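PDB 5O1L: rubber oxygenase from Streptomyces sp., which uses a non-covalently bound heme b to cleave the double bonds of poly(cis-1,4-isoprene) oxidatively with O2, the first step of rubber degradation. Local coordinates for residues Ala325-Tyr329 against Ile351-Pro356. Numbering follows the deposited sequence.
Sequences AFSRY and IATAWP
An aromatic cluster of Phe-326, Tyr-329 and Trp-355, away from the heme, joins helix 320-331 to helix 345-362. The alpha-helical segments 325-329 (Tyr-329 N to Ala-325 O 3.0 Å) and 351-356 (Trp-355 N to Ile-351 O 2.8 Å) cross at -82°, axes 11.1 Å apart. CA atoms come closest at Tyr-329 and Ala-352 (7.0 Å) and at Phe-326 and Ile-351 (7.3 Å). With chi1 t, the three rings reach into the gap between the axes. Tyr-329 is a knob among Ile-351, Ala-352, Trp-355 and Pro-356: Ile-351 CG2 makes a CH-pi contact over one face, 3.6 Å from the Tyr-329 ring centroid, and small Ala-352 leaves room, its CA 3.7 Å from Tyr-329 CE1. Pro-356, lacking an amide hydrogen, kinks the helix and leaves Ala-352 O to a water that donates to it (2.8 Å) and also bonds Tyr-329 OH (2.9 Å). Apolar, buried Phe-326 packs edge-to-face on the six-membered ring of Trp-355, centroids 5.1 Å apart, planes at 69°; helices 127-142 and 373-393 also touch Phe-326. Such knob-into-hole packing joins crossed helices in this all-helical fold.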
loop_
_atom_site.group_PDB
_atom_site.type_symbol
_atom_site.label_atom_id
_atom_site.label_comp_id
_atom_site.label_asym_id
_atom_site.label_seq_id
_atom_site.Cartn_x
_atom_site.Cartn_y
_atom_site.Cartn_z
ATOM N N ALA A 325 -5.990 20.257 5.287
ATOM C CA ALA A 325 -6.989 20.136 6.306
ATOM C C ALA A 325 -7.550 18.718 6.336
ATOM O O ALA A 325 -7.688 18.184 7.383
ATOM C CB ALA A 325 -8.101 21.159 6.085
ATOM N N PHE A 326 -7.892 18.189 5.179
ATOM C CA PHE A 326 -8.448 16.845 5.139
ATOM C C PHE A 326 -7.413 15.801 5.546
ATOM O O PHE A 326 -7.742 14.831 6.260
ATOM C CB PHE A 326 -9.053 16.530 3.772
ATOM C CG PHE A 326 -9.875 15.261 3.790
ATOM C CD1 PHE A 326 -11.090 15.281 4.424
ATOM C CD2 PHE A 326 -9.404 14.133 3.235
ATOM C CE1 PHE A 326 -11.879 14.170 4.480
ATOM C CE2 PHE A 326 -10.185 12.939 3.363
ATOM C CZ PHE A 326 -11.334 13.008 3.992
ATOM N N SER A 327 -6.151 16.021 5.173
ATOM C CA SER A 327 -5.129 15.046 5.550
ATOM C C SER A 327 -4.828 15.095 7.071
ATOM O O SER A 327 -4.589 14.081 7.727
ATOM C CB SER A 327 -3.883 15.275 4.763
ATOM O OG SER A 327 -4.170 15.110 3.397
ATOM N N ARG A 328 -4.849 16.260 7.693
ATOM C CA ARG A 328 -4.686 16.381 9.094
ATOM C C ARG A 328 -5.844 15.770 9.814
ATOM O O ARG A 328 -5.664 15.118 10.837
ATOM C CB ARG A 328 -4.521 17.870 9.519
ATOM C CG ARG A 328 -3.166 18.394 9.127
ATOM C CD ARG A 328 -2.989 19.862 9.488
ATOM N NE ARG A 328 -3.022 19.979 10.894
ATOM C CZ ARG A 328 -2.005 19.725 11.734
ATOM N NH1 ARG A 328 -0.787 19.555 11.317
ATOM N NH2 ARG A 328 -2.250 19.706 13.029
ATOM N N TYR A 329 -7.056 15.934 9.313
ATOM C CA TYR A 329 -8.230 15.311 9.922
ATOM C C TYR A 329 -8.088 13.777 9.864
ATOM O O TYR A 329 -8.480 13.104 10.826
ATOM C CB TYR A 329 -9.430 15.767 9.117
ATOM C CG TYR A 329 -10.706 15.029 9.449
ATOM C CD1 TYR A 329 -11.292 15.162 10.659
ATOM C CD2 TYR A 329 -11.323 14.235 8.496
ATOM C CE1 TYR A 329 -12.439 14.452 10.953
ATOM C CE2 TYR A 329 -12.488 13.587 8.739
ATOM C CZ TYR A 329 -13.051 13.702 9.933
ATOM O OH TYR A 329 -14.232 12.997 10.189
ATOM N N ILE A 351 -14.631 20.318 8.905
ATOM C CA ILE A 351 -14.575 18.913 8.464
ATOM C C ILE A 351 -14.884 17.986 9.577
ATOM O O ILE A 351 -15.712 17.062 9.405
ATOM C CB ILE A 351 -13.202 18.568 7.826
ATOM C CG1 ILE A 351 -13.008 19.341 6.558
ATOM C CG2 ILE A 351 -13.081 17.062 7.567
ATOM C CD1 ILE A 351 -11.627 19.337 6.034
ATOM N N ALA A 352 -14.326 18.192 10.774
ATOM C CA ALA A 352 -14.645 17.268 11.843
ATOM C C ALA A 352 -16.099 17.294 12.236
ATOM O O ALA A 352 -16.658 16.231 12.652
ATOM C CB ALA A 352 -13.761 17.638 13.057
ATOM N N THR A 353 -16.757 18.436 12.200
ATOM C CA THR A 353 -18.157 18.551 12.543
ATOM C C THR A 353 -19.079 18.032 11.464
ATOM O O THR A 353 -20.183 17.554 11.785
ATOM C CB THR A 353 -18.598 19.919 13.098
ATOM O OG1 THR A 353 -18.537 20.908 12.128
ATOM C CG2 THR A 353 -17.647 20.300 14.154
ATOM N N ALA A 354 -18.699 18.136 10.189
ATOM C CA ALA A 354 -19.670 17.852 9.137
ATOM C C ALA A 354 -19.318 16.675 8.255
ATOM O O ALA A 354 -20.224 16.118 7.615
ATOM C CB ALA A 354 -19.865 19.071 8.254
ATOM N N TRP A 355 -18.071 16.244 8.187
ATOM C CA TRP A 355 -17.764 15.109 7.323
ATOM C C TRP A 355 -18.548 13.864 7.744
ATOM O O TRP A 355 -19.071 13.187 6.860
ATOM C CB TRP A 355 -16.257 14.793 7.297
ATOM C CG TRP A 355 -15.841 13.621 6.420
ATOM C CD1 TRP A 355 -15.350 12.377 6.809
ATOM C CD2 TRP A 355 -15.822 13.630 4.992
ATOM N NE1 TRP A 355 -15.101 11.663 5.699
ATOM C CE2 TRP A 355 -15.330 12.397 4.569
ATOM C CE3 TRP A 355 -16.127 14.583 4.045
ATOM C CZ2 TRP A 355 -15.186 12.074 3.215
ATOM C CZ3 TRP A 355 -15.985 14.251 2.646
ATOM C CH2 TRP A 355 -15.558 13.000 2.284
ATOM N N PRO A 356 -18.727 13.613 9.046
ATOM C CA PRO A 356 -19.545 12.410 9.385
ATOM C C PRO A 356 -20.994 12.560 8.935
ATOM O O PRO A 356 -21.660 11.544 8.751
ATOM C CB PRO A 356 -19.419 12.316 10.889
ATOM C CG PRO A 356 -18.239 13.126 11.279
ATOM C CD PRO A 356 -18.012 14.153 10.212
HETATM O O HOH W 1 -15.229 13.794 12.756
#